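Local coordinates for tRNA dimethylallyltransferase (Bacillus halodurans, PDB 3EXA), which probably transfers a dimethylallyl group from dimethylallyl diphosphate to the adenine at position 37 of tRNAs that read codons beginning with uridine, at residues M37-M43 against Q236-A240; L139-L143 against V162-L166; A107-Q111 against S188-M194; G29-S33 against V58-I63. One frame throughout, in Å; residues are numbered along the deposited sequence.

Contact 1: residues M37-M43 against Q236-A240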
loop_
_atom_site.group_PDB
_atom_site.type_symbol
_atom_site.label_atom_id
_atom_site.label_comp_id
_atom_site.label_asym_id
_atom_site.label_seq_id
_atom_site.Cartn_x
_atom_site.Cartn_y
_atom_site.Cartn_z
HETATM N N MSE A 37 -15.743 7.341 22.332
HETATM C CA MSE A 37 -17.017 8.031 22.160
HETATM C C MSE A 37 -17.053 9.386 22.845
HETATM O O MSE A 37 -17.825 10.257 22.452
HETATM C CB MSE A 37 -18.174 7.163 22.661
HETATM C CG MSE A 37 -18.541 6.047 21.704
HETATM SE SE MSE A 37 -19.008 6.710 19.918
HETATM C CE MSE A 37 -17.438 6.076 18.934
ATOM N N GLN A 38 -16.213 9.557 23.860
ATOM C CA GLN A 38 -16.137 10.805 24.607
ATOM C C GLN A 38 -15.614 11.951 23.752
ATOM O O GLN A 38 -15.703 13.108 24.159
ATOM C CB GLN A 38 -15.200 10.661 25.807
ATOM C CG GLN A 38 -15.572 9.581 26.794
ATOM C CD GLN A 38 -16.813 9.923 27.569
ATOM O OE1 GLN A 38 -17.889 10.080 26.995
ATOM N NE2 GLN A 38 -16.675 10.045 28.882
ATOM N N VAL A 39 -15.052 11.643 22.586
ATOM C CA VAL A 39 -14.504 12.700 21.738
ATOM C C VAL A 39 -15.571 13.519 21.034
ATOM O O VAL A 39 -15.374 14.709 20.782
ATOM C CB VAL A 39 -13.525 12.149 20.649
ATOM C CG1 VAL A 39 -12.523 11.173 21.280
ATOM C CG2 VAL A 39 -14.297 11.504 19.505
ATOM N N TYR A 40 -16.705 12.890 20.738
ATOM C CA TYR A 40 -17.793 13.558 20.021
ATOM C C TYR A 40 -18.599 14.537 20.855
ATOM O O TYR A 40 -19.269 14.152 21.808
ATOM C CB TYR A 40 -18.732 12.509 19.415
ATOM C CG TYR A 40 -18.056 11.617 18.398
ATOM C CD1 TYR A 40 -17.684 12.115 17.145
ATOM C CD2 TYR A 40 -17.762 10.296 18.692
ATOM C CE1 TYR A 40 -17.033 11.313 16.213
ATOM C CE2 TYR A 40 -17.110 9.485 17.772
ATOM C CZ TYR A 40 -16.750 9.997 16.538
ATOM O OH TYR A 40 -16.102 9.197 15.622
ATOM N N ARG A 41 -18.544 15.808 20.486
ATOM C CA ARG A 41 -19.293 16.813 21.217
ATOM C C ARG A 41 -20.761 16.851 20.827
ATOM O O ARG A 41 -21.118 16.608 19.673
ATOM C CB ARG A 41 -18.659 18.191 21.033
ATOM C CG ARG A 41 -17.895 18.342 19.760
ATOM C CD ARG A 41 -16.998 19.538 19.864
ATOM N NE ARG A 41 -15.956 19.475 18.851
ATOM C CZ ARG A 41 -14.979 20.363 18.729
ATOM N NH1 ARG A 41 -14.906 21.395 19.559
ATOM N NH2 ARG A 41 -14.072 20.215 17.773
ATOM N N GLY A 42 -21.603 17.153 21.814
ATOM C CA GLY A 42 -23.037 17.215 21.601
ATOM C C GLY A 42 -23.676 15.888 21.962
ATOM O O GLY A 42 -24.901 15.759 21.966
HETATM N N MSE A 43 -22.825 14.905 22.249
HETATM C CA MSE A 43 -23.239 13.561 22.628
HETATM C C MSE A 43 -22.748 13.349 24.052
HETATM O O MSE A 43 -21.724 12.707 24.280
HETATM C CB MSE A 43 -22.602 12.537 21.678
HETATM C CG MSE A 43 -23.196 12.575 20.266
HETATM SE SE MSE A 43 -22.199 11.647 18.888
HETATM C CE MSE A 43 -22.920 9.863 19.029
ATOM N N GLN A 236 -19.432 6.747 12.470
ATOM C CA GLN A 236 -18.897 6.070 13.634
ATOM C C GLN A 236 -19.720 6.426 14.875
ATOM O O GLN A 236 -20.243 5.546 15.567
ATOM C CB GLN A 236 -17.441 6.476 13.836
ATOM C CG GLN A 236 -16.746 5.713 14.927
ATOM C CD GLN A 236 -15.377 6.262 15.184
ATOM O OE1 GLN A 236 -14.609 6.499 14.252
ATOM N NE2 GLN A 236 -15.056 6.473 16.451
ATOM N N SER A 237 -19.840 7.726 15.130
ATOM C CA SER A 237 -20.581 8.253 16.276
ATOM C C SER A 237 -21.949 7.617 16.510
ATOM O O SER A 237 -22.275 7.197 17.620
ATOM C CB SER A 237 -20.802 9.753 16.100
ATOM O OG SER A 237 -21.745 9.984 15.054
ATOM N N VAL A 238 -22.746 7.579 15.451
ATOM C CA VAL A 238 -24.100 7.064 15.496
ATOM C C VAL A 238 -24.219 5.551 15.453
ATOM O O VAL A 238 -25.279 4.995 15.724
ATOM C CB VAL A 238 -24.909 7.696 14.350
ATOM C CG1 VAL A 238 -26.092 6.834 13.985
ATOM C CG2 VAL A 238 -25.367 9.071 14.764
ATOM N N GLN A 239 -23.130 4.884 15.117
ATOM C CA GLN A 239 -23.151 3.431 15.058
ATOM C C GLN A 239 -22.821 2.875 16.430
ATOM O O GLN A 239 -22.825 1.662 16.643
ATOM C CB GLN A 239 -22.142 2.928 14.018
ATOM C CG GLN A 239 -22.565 3.197 12.579
ATOM C CD GLN A 239 -21.451 2.968 11.561
ATOM O OE1 GLN A 239 -20.322 3.420 11.747
ATOM N NE2 GLN A 239 -21.775 2.284 10.469
ATOM N N ALA A 240 -22.545 3.773 17.368
ATOM C CA ALA A 240 -22.200 3.375 18.731
ATOM C C ALA A 240 -23.321 2.616 19.441
ATOM O O ALA A 240 -24.512 2.901 19.256
ATOM C CB ALA A 240 -21.804 4.598 19.548
#
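Met-37, Tyr-40 and Met-43, in a loop that leads out of the parallel sheet, meet Gln-236, Ser-237 and Ala-240. Met-37 and Ala-240 lie in regions that, by similarity, meet the substrate tRNA. The Tyr-40 ring lies between two carbons. Ser-237 CB sits over its centre, 3.8 Å from the centroid and 1° off the normal. Val-39 CG2 covers the opposite face. Gln-236 NE2 comes in at the ring edge, its amide plane 85° from the ring. Gln-236 NE2 stands 3.0 Å from Tyr-40 OH, but the angle is too poor for a hydrogen bond. Tyr-40 OH bonds to Glu-70 O instead. Both Met residues are selenomethionine. Met-37 bends at chi2 (-57°), and its SE rests 3.5 Å from Ala-240 CB. Its CE lies 3.5 Å from Gln-236 NE2. Met-43 SE touches Ser-237 CB at 3.6 Å. An alanine at Tyr-40 would remove the surface under Ser-237 CB and is likely to leave Glu-70 O without its phenol partner. Gln-236 OE1 bonds to Phe-72 N and to His-125 of the second subunit. The contact joins the loop between strand 29-33 and helix 52-55 to the loop between helices 220-229 and 244-251.

Contact 2: residues L139-L143 against V162-L166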
loop_
_atom_site.group_PDB
_atom_site.type_symbol
_atom_site.label_atom_id
_atom_site.label_comp_id
_atom_site.label_asym_id
_atom_site.label_seq_id
_atom_site.Cartn_x
_atom_site.Cartn_y
_atom_site.Cartn_z
ATOM N N LEU A 139 7.202 -17.066 -15.562
ATOM C CA LEU A 139 6.716 -16.193 -14.500
ATOM C C LEU A 139 5.487 -16.864 -13.891
ATOM O O LEU A 139 5.157 -16.674 -12.715
ATOM C CB LEU A 139 6.319 -14.834 -15.068
ATOM C CG LEU A 139 5.696 -13.910 -14.028
ATOM C CD1 LEU A 139 6.741 -13.565 -13.010
ATOM C CD2 LEU A 139 5.150 -12.659 -14.684
ATOM N N HIS A 140 4.824 -17.653 -14.729
ATOM C CA HIS A 140 3.639 -18.391 -14.350
ATOM C C HIS A 140 4.081 -19.572 -13.496
ATOM O O HIS A 140 3.449 -19.898 -12.489
ATOM C CB HIS A 140 2.914 -18.871 -15.611
ATOM C CG HIS A 140 1.526 -19.366 -15.358
ATOM N ND1 HIS A 140 1.246 -20.682 -15.054
ATOM C CD2 HIS A 140 0.339 -18.716 -15.340
ATOM C CE1 HIS A 140 -0.053 -20.820 -14.860
ATOM N NE2 HIS A 140 -0.626 -19.641 -15.026
ATOM N N ASP A 141 5.177 -20.209 -13.890
ATOM C CA ASP A 141 5.674 -21.337 -13.112
ATOM C C ASP A 141 6.125 -20.833 -11.745
ATOM O O ASP A 141 5.998 -21.541 -10.746
ATOM C CB ASP A 141 6.829 -22.041 -13.831
ATOM C CG ASP A 141 6.382 -22.743 -15.105
ATOM O OD1 ASP A 141 5.288 -23.351 -15.103
ATOM O OD2 ASP A 141 7.126 -22.696 -16.108
ATOM N N LYS A 142 6.639 -19.604 -11.705
ATOM C CA LYS A 142 7.096 -19.012 -10.450
ATOM C C LYS A 142 5.947 -18.936 -9.455
ATOM O O LYS A 142 6.095 -19.285 -8.285
ATOM C CB LYS A 142 7.651 -17.602 -10.685
ATOM C CG LYS A 142 8.026 -16.868 -9.392
ATOM C CD LYS A 142 8.531 -15.450 -9.660
ATOM C CE LYS A 142 9.951 -15.434 -10.236
ATOM N NZ LYS A 142 11.005 -15.842 -9.242
ATOM N N LEU A 143 4.797 -18.478 -9.930
ATOM C CA LEU A 143 3.630 -18.349 -9.079
ATOM C C LEU A 143 3.030 -19.721 -8.769
ATOM O O LEU A 143 2.529 -19.951 -7.670
ATOM C CB LEU A 143 2.616 -17.431 -9.769
ATOM C CG LEU A 143 1.296 -17.069 -9.091
ATOM C CD1 LEU A 143 0.256 -18.118 -9.424
ATOM C CD2 LEU A 143 1.496 -16.930 -7.592
ATOM N N VAL A 162 -0.720 -12.177 -13.346
ATOM C CA VAL A 162 0.204 -13.052 -12.638
ATOM C C VAL A 162 1.119 -12.192 -11.777
ATOM O O VAL A 162 1.445 -12.553 -10.652
ATOM C CB VAL A 162 1.041 -13.892 -13.623
ATOM C CG1 VAL A 162 2.161 -14.625 -12.887
ATOM C CG2 VAL A 162 0.136 -14.890 -14.331
ATOM N N ILE A 163 1.534 -11.046 -12.293
ATOM C CA ILE A 163 2.386 -10.170 -11.499
ATOM C C ILE A 163 1.611 -9.700 -10.267
ATOM O O ILE A 163 2.161 -9.594 -9.176
ATOM C CB ILE A 163 2.840 -8.942 -12.313
ATOM C CG1 ILE A 163 3.927 -9.367 -13.302
ATOM C CG2 ILE A 163 3.333 -7.839 -11.377
ATOM C CD1 ILE A 163 4.409 -8.271 -14.194
ATOM N N ARG A 164 0.331 -9.412 -10.458
ATOM C CA ARG A 164 -0.523 -8.953 -9.370
ATOM C C ARG A 164 -0.578 -10.003 -8.261
ATOM O O ARG A 164 -0.474 -9.679 -7.080
ATOM C CB ARG A 164 -1.925 -8.677 -9.915
ATOM C CG ARG A 164 -3.016 -8.573 -8.864
ATOM C CD ARG A 164 -2.863 -7.339 -7.991
ATOM N NE ARG A 164 -4.062 -6.504 -8.032
ATOM C CZ ARG A 164 -5.289 -6.927 -7.735
ATOM N NH1 ARG A 164 -5.498 -8.187 -7.372
ATOM N NH2 ARG A 164 -6.314 -6.089 -7.807
ATOM N N ALA A 165 -0.740 -11.264 -8.648
ATOM C CA ALA A 165 -0.813 -12.361 -7.686
ATOM C C ALA A 165 0.466 -12.491 -6.867
ATOM O O ALA A 165 0.417 -12.709 -5.658
ATOM C CB ALA A 165 -1.094 -13.670 -8.410
ATOM N N LEU A 166 1.610 -12.363 -7.526
ATOM C CA LEU A 166 2.881 -12.485 -6.832
ATOM C C LEU A 166 3.132 -11.308 -5.887
ATOM O O LEU A 166 3.803 -11.464 -4.868
ATOM C CB LEU A 166 4.030 -12.609 -7.842
ATOM C CG LEU A 166 3.982 -13.805 -8.818
ATOM C CD1 LEU A 166 4.944 -13.581 -9.982
ATOM C CD2 LEU A 166 4.325 -15.087 -8.081
#
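The imidazole of His-140 is met obliquely by Val-162 CG2, with His-140 CD2 4.0 Å from that methyl. On its polar side, His-140 NE2 bonds to Ile-154 O. The rest of the contact is apolar, mostly between leucines and Val-162, Ile-163 and Ala-165. Leu-139 and Val-162 lie alongside, pointing opposite ways, with Leu-139 CG 3.8 Å from Val-162 CG1. Leu-139 CD1 meets Leu-166 CD1 at 3.5 Å, and its CD2 touches Ile-163 CG1, the two side chains running nearly perpendicular. Leu-166 CG lies anti to its own carbonyl carbon (chi1 -60°), which puts the branch between Leu-139 and Leu-143; the two methyls then part. CD1 faces Leu-139, while Leu-166 CD2 sits 3.4 Å from Leu-143 CB. That pair is closer than two carbons normally come. Leu-143 CG also reaches Ala-165 CB at 4.2 Å. The axes of the two short segments come within 9.9 Å and cross at 32°, running broadly the same way. Helix 121-133 closes one side of this packing. Its Phe-130 and Val-131 touch Leu-139, its Leu-127 touches Leu-166, and Phe-130 makes a cation-pi contact with Lys-142. From helix 159-171, Arg-164 NH1 bonds to Thr-172 O of the second subunit.

Contact 3: residues A107-Q111 against S188-M194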
loop_
_atom_site.group_PDB
_atom_site.type_symbol
_atom_site.label_atom_id
_atom_site.label_comp_id
_atom_site.label_asym_id
_atom_site.label_seq_id
_atom_site.Cartn_x
_atom_site.Cartn_y
_atom_site.Cartn_z
ATOM N N ALA A 107 -2.984 0.261 21.770
ATOM C CA ALA A 107 -2.240 0.971 20.751
ATOM C C ALA A 107 -1.317 2.018 21.366
ATOM O O ALA A 107 -0.252 2.301 20.828
ATOM C CB ALA A 107 -3.198 1.620 19.772
ATOM N N VAL A 108 -1.730 2.587 22.495
ATOM C CA VAL A 108 -0.944 3.610 23.183
ATOM C C VAL A 108 0.150 3.015 24.060
ATOM O O VAL A 108 1.284 3.480 24.050
ATOM C CB VAL A 108 -1.836 4.481 24.084
ATOM C CG1 VAL A 108 -0.979 5.303 25.034
ATOM C CG2 VAL A 108 -2.708 5.378 23.227
ATOM N N ILE A 109 -0.197 1.984 24.819
ATOM C CA ILE A 109 0.772 1.392 25.713
ATOM C C ILE A 109 1.812 0.552 25.001
ATOM O O ILE A 109 2.801 0.151 25.610
ATOM C CB ILE A 109 0.103 0.524 26.787
ATOM C CG1 ILE A 109 -0.546 -0.702 26.148
ATOM C CG2 ILE A 109 -0.926 1.330 27.534
ATOM C CD1 ILE A 109 -1.058 -1.693 27.182
ATOM N N HIS A 110 1.598 0.280 23.718
ATOM C CA HIS A 110 2.545 -0.528 22.955
ATOM C C HIS A 110 3.162 0.243 21.799
ATOM O O HIS A 110 4.074 -0.247 21.136
ATOM C CB HIS A 110 1.860 -1.790 22.419
ATOM C CG HIS A 110 1.528 -2.792 23.479
ATOM N ND1 HIS A 110 0.251 -3.279 23.670
ATOM C CD2 HIS A 110 2.306 -3.413 24.397
ATOM C CE1 HIS A 110 0.258 -4.156 24.658
ATOM N NE2 HIS A 110 1.495 -4.257 25.117
ATOM N N GLN A 111 2.669 1.451 21.555
ATOM C CA GLN A 111 3.197 2.264 20.466
ATOM C C GLN A 111 3.198 1.505 19.139
ATOM O O GLN A 111 4.191 1.533 18.411
ATOM C CB GLN A 111 4.627 2.713 20.783
ATOM C CG GLN A 111 4.729 3.765 21.852
ATOM C CD GLN A 111 3.910 4.991 21.526
ATOM O OE1 GLN A 111 2.682 4.993 21.659
ATOM N NE2 GLN A 111 4.582 6.044 21.087
ATOM N N SER A 188 6.162 -2.698 26.155
ATOM C CA SER A 188 5.799 -1.323 26.457
ATOM C C SER A 188 6.997 -0.421 26.727
ATOM O O SER A 188 7.893 -0.772 27.498
ATOM C CB SER A 188 4.882 -1.263 27.673
ATOM O OG SER A 188 4.505 0.081 27.927
ATOM N N PRO A 189 7.023 0.763 26.097
ATOM C CA PRO A 189 8.119 1.707 26.292
ATOM C C PRO A 189 7.931 2.540 27.558
ATOM O O PRO A 189 8.837 3.262 27.960
ATOM C CB PRO A 189 8.046 2.570 25.041
ATOM C CG PRO A 189 6.568 2.677 24.839
ATOM C CD PRO A 189 6.146 1.219 25.004
ATOM N N TYR A 190 6.756 2.457 28.180
ATOM C CA TYR A 190 6.493 3.232 29.399
ATOM C C TYR A 190 6.725 2.443 30.694
ATOM O O TYR A 190 6.836 1.212 30.687
ATOM C CB TYR A 190 5.038 3.746 29.430
ATOM C CG TYR A 190 4.616 4.648 28.292
ATOM C CD1 TYR A 190 3.896 4.151 27.218
ATOM C CD2 TYR A 190 4.945 6.004 28.296
ATOM C CE1 TYR A 190 3.511 4.974 26.172
ATOM C CE2 TYR A 190 4.567 6.842 27.252
ATOM C CZ TYR A 190 3.848 6.318 26.189
ATOM O OH TYR A 190 3.474 7.135 25.144
ATOM N N ASN A 191 6.814 3.180 31.800
ATOM C CA ASN A 191 6.938 2.585 33.128
ATOM C C ASN A 191 5.448 2.517 33.428
ATOM O O ASN A 191 4.887 3.417 34.059
ATOM C CB ASN A 191 7.627 3.555 34.102
ATOM C CG ASN A 191 7.638 3.045 35.537
ATOM O OD1 ASN A 191 6.895 2.124 35.891
ATOM N ND2 ASN A 191 8.466 3.661 36.374
ATOM N N LEU A 192 4.808 1.469 32.925
ATOM C CA LEU A 192 3.378 1.314 33.080
ATOM C C LEU A 192 2.897 0.456 34.239
ATOM O O LEU A 192 3.501 -0.561 34.596
ATOM C CB LEU A 192 2.776 0.790 31.769
ATOM C CG LEU A 192 1.248 0.612 31.661
ATOM C CD1 LEU A 192 0.839 0.701 30.217
ATOM C CD2 LEU A 192 0.823 -0.732 32.244
ATOM N N VAL A 193 1.797 0.922 34.826
ATOM C CA VAL A 193 1.097 0.263 35.911
ATOM C C VAL A 193 -0.358 0.262 35.430
ATOM O O VAL A 193 -0.975 1.315 35.227
ATOM C CB VAL A 193 1.217 1.038 37.242
ATOM C CG1 VAL A 193 0.362 0.373 38.312
ATOM C CG2 VAL A 193 2.671 1.065 37.698
HETATM N N MSE A 194 -0.882 -0.935 35.210
HETATM C CA MSE A 194 -2.236 -1.100 34.726
HETATM C C MSE A 194 -3.092 -1.777 35.789
HETATM O O MSE A 194 -2.759 -2.864 36.256
HETATM C CB MSE A 194 -2.206 -1.950 33.462
HETATM C CG MSE A 194 -3.325 -1.662 32.495
HETATM SE SE MSE A 194 -3.027 -2.481 30.766
HETATM C CE MSE A 194 -4.833 -3.074 30.429
#
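One hydrogen bond joins Ser-188 to the last turn of helix 102-110. Ser-188 OG donates to Ile-109 O over 2.9 Å, in the carbonyl plane, with a C=O...donor angle of 152°. The same OG accepts from Tyr-190 N at 3.3 Å, which makes an ST turn. This serine hydroxyl is therefore used both as donor and as acceptor. Its OG stands opposite the backbone N (chi1 -178°), a rotation that carries it to the helix carbonyl. Weaker polar contacts gather at the same helix end. Val-108 O lies in the plane of the Tyr-190 ring, at its edge, 3.4 Å from CE1. Ser-188 CA makes a CA-H...O contact with Ile-109 O. The apolar contacts centre on Ile-109. Its CG2 presses on Leu-192 CD1 at 3.3 Å, closer than usual for two carbons, and the side chains cross obliquely. Ile-109 CD1 reaches the selenium of Met-194, a selenomethionine, at 4.2 Å. Further out, Gln-111 CG touches Pro-189 CG at 3.7 Å. Gln-111 leaves the helical conformation with positive phi. The arrangement is a helix packed against a parallel sheet, as in P-loop NTPase folds. Strand 191-198 lies beside strand 4-9, which leads into the Walker A loop, and the side chain of Met-194 is about 8 Å from Gly-10 of the predicted ATP site.

Contact 4: residues G29-S33 against V58-I63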
loop_
_atom_site.group_PDB
_atom_site.type_symbol
_atom_site.label_atom_id
_atom_site.label_comp_id
_atom_site.label_asym_id
_atom_site.label_seq_id
_atom_site.Cartn_x
_atom_site.Cartn_y
_atom_site.Cartn_z
ATOM N N GLY A 29 -1.772 14.073 38.985
ATOM C CA GLY A 29 -1.806 13.650 37.596
ATOM C C GLY A 29 -2.899 14.249 36.725
ATOM O O GLY A 29 -3.767 14.963 37.220
ATOM N N GLU A 30 -2.844 13.978 35.420
ATOM C CA GLU A 30 -3.858 14.476 34.495
ATOM C C GLU A 30 -4.493 13.268 33.825
ATOM O O GLU A 30 -3.841 12.236 33.682
ATOM C CB GLU A 30 -3.235 15.385 33.443
ATOM C CG GLU A 30 -2.354 16.462 34.024
ATOM C CD GLU A 30 -2.094 17.581 33.038
ATOM O OE1 GLU A 30 -2.095 17.320 31.819
ATOM O OE2 GLU A 30 -1.886 18.727 33.483
ATOM N N VAL A 31 -5.753 13.370 33.410
ATOM C CA VAL A 31 -6.388 12.209 32.793
ATOM C C VAL A 31 -6.537 12.272 31.294
ATOM O O VAL A 31 -6.992 13.272 30.739
ATOM C CB VAL A 31 -7.806 11.930 33.357
ATOM C CG1 VAL A 31 -8.386 10.695 32.672
ATOM C CG2 VAL A 31 -7.765 11.733 34.861
ATOM N N ILE A 32 -6.155 11.193 30.630
ATOM C CA ILE A 32 -6.322 11.121 29.192
ATOM C C ILE A 32 -7.459 10.134 28.992
ATOM O O ILE A 32 -7.336 8.957 29.356
ATOM C CB ILE A 32 -5.093 10.577 28.482
ATOM C CG1 ILE A 32 -3.867 11.419 28.841
ATOM C CG2 ILE A 32 -5.346 10.591 26.981
ATOM C CD1 ILE A 32 -2.590 10.906 28.217
ATOM N N SER A 33 -8.564 10.618 28.429
ATOM C CA SER A 33 -9.741 9.795 28.188
ATOM C C SER A 33 -9.456 8.757 27.123
ATOM O O SER A 33 -9.053 9.096 26.012
ATOM C CB SER A 33 -10.922 10.660 27.745
ATOM O OG SER A 33 -12.044 9.840 27.430
ATOM N N VAL A 58 -9.352 17.951 38.422
ATOM C CA VAL A 58 -8.403 17.188 37.629
ATOM C C VAL A 58 -8.640 17.482 36.159
ATOM O O VAL A 58 -9.770 17.426 35.677
ATOM C CB VAL A 58 -8.556 15.675 37.854
ATOM C CG1 VAL A 58 -7.533 14.925 37.011
ATOM C CG2 VAL A 58 -8.379 15.345 39.329
ATOM N N PRO A 59 -7.577 17.823 35.427
ATOM C CA PRO A 59 -7.705 18.120 33.998
ATOM C C PRO A 59 -7.870 16.869 33.128
ATOM O O PRO A 59 -7.188 15.857 33.328
ATOM C CB PRO A 59 -6.412 18.869 33.688
ATOM C CG PRO A 59 -5.440 18.234 34.635
ATOM C CD PRO A 59 -6.231 18.156 35.914
ATOM N N HIS A 60 -8.786 16.947 32.168
ATOM C CA HIS A 60 -9.035 15.833 31.275
ATOM C C HIS A 60 -8.829 16.201 29.813
ATOM O O HIS A 60 -9.208 17.288 29.369
ATOM C CB HIS A 60 -10.450 15.288 31.491
ATOM C CG HIS A 60 -10.643 14.630 32.817
ATOM N ND1 HIS A 60 -11.364 13.463 32.975
ATOM C CD2 HIS A 60 -10.217 14.973 34.056
ATOM C CE1 HIS A 60 -11.372 13.119 34.246
ATOM N NE2 HIS A 60 -10.682 14.024 34.926
ATOM N N HIS A 61 -8.230 15.283 29.062
ATOM C CA HIS A 61 -7.960 15.523 27.653
ATOM C C HIS A 61 -8.682 14.573 26.711
ATOM O O HIS A 61 -9.056 13.459 27.089
ATOM C CB HIS A 61 -6.459 15.411 27.382
ATOM C CG HIS A 61 -5.612 16.220 28.310
ATOM N ND1 HIS A 61 -5.397 15.863 29.621
ATOM C CD2 HIS A 61 -4.945 17.381 28.119
ATOM C CE1 HIS A 61 -4.634 16.771 30.203
ATOM N NE2 HIS A 61 -4.348 17.703 29.314
ATOM N N LEU A 62 -8.847 15.031 25.473
ATOM C CA LEU A 62 -9.484 14.253 24.425
ATOM C C LEU A 62 -10.991 14.117 24.596
ATOM O O LEU A 62 -11.596 13.113 24.215
ATOM C CB LEU A 62 -8.820 12.882 24.342
ATOM C CG LEU A 62 -7.603 12.776 23.405
ATOM C CD1 LEU A 62 -6.792 14.073 23.354
ATOM C CD2 LEU A 62 -6.757 11.623 23.870
ATOM N N ILE A 63 -11.590 15.139 25.188
ATOM C CA ILE A 63 -13.024 15.158 25.379
ATOM C C ILE A 63 -13.577 16.301 24.543
ATOM O O ILE A 63 -13.078 17.429 24.612
ATOM C CB ILE A 63 -13.405 15.416 26.836
ATOM C CG1 ILE A 63 -12.748 14.384 27.741
ATOM C CG2 ILE A 63 -14.913 15.353 26.987
ATOM C CD1 ILE A 63 -13.292 12.999 27.582
#
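Val-31 O accepts two hydrogen bonds from His-61, one from the backbone and one from the ring. His-61 N donates to Val-31 O at 2.9 Å. His-61 ND1 reaches Val-31 O at 3.2 Å, with the oxygen in the ring plane but the donor well above the carbonyl plane. His-61 CG lies anti to its carbonyl carbon (chi1 -50°), which helps turn ND1 back to that oxygen. The parallel ladder is completed by Val-31 N to Pro-59 O at 2.9 Å (168°) and Ser-33 N to His-61 O at 3.2 Å. On the other side of the sheet, Val-31 and His-60 lie side by side. Val-31 CB sits over the centre of the His-60 ring, 3.7 Å from the centroid. His-60 NE2 is buried with no partner in the model. An alanine at His-60 would take away the ring and would probably leave a gap over Val-31 CB. Glu-30 CG packs on Pro-59 CG at 3.6 Å. Its carboxylate is held by salt bridges to Arg-91 and Arg-93. Ile-32 CG2 meets Leu-62 CD2 on the His-61 face. The ND1 bond probably fixes the rotation of the His-61 ring. The short edge strand is thus held by side chain and backbone alike.

Contacts 1 and 4 touch: Gln-38 CB meets Ile-63 CD1 at 3.5 Å, so the loop after strand 29-33 packs back on the end of the edge segment 58-63. Contacts 3 and 4 reach the same sheet and approach to about 7 Å between nearest atoms. The predicted nucleotide site and the probable substrate site lie near. The side chain of Met-37 is about 10 Å from that of Thr-12, and that of His-60 about 6 Å from that of Thr-17, both substrate-binding by similarity. The side chains of Met-37 and Thr-101, a tRNA contact by similarity, are about 7 Å apart. Contact 2 lies in the distant helical part, its centre 46 Å from that of contact 1; residues 160-164 there probably also meet tRNA.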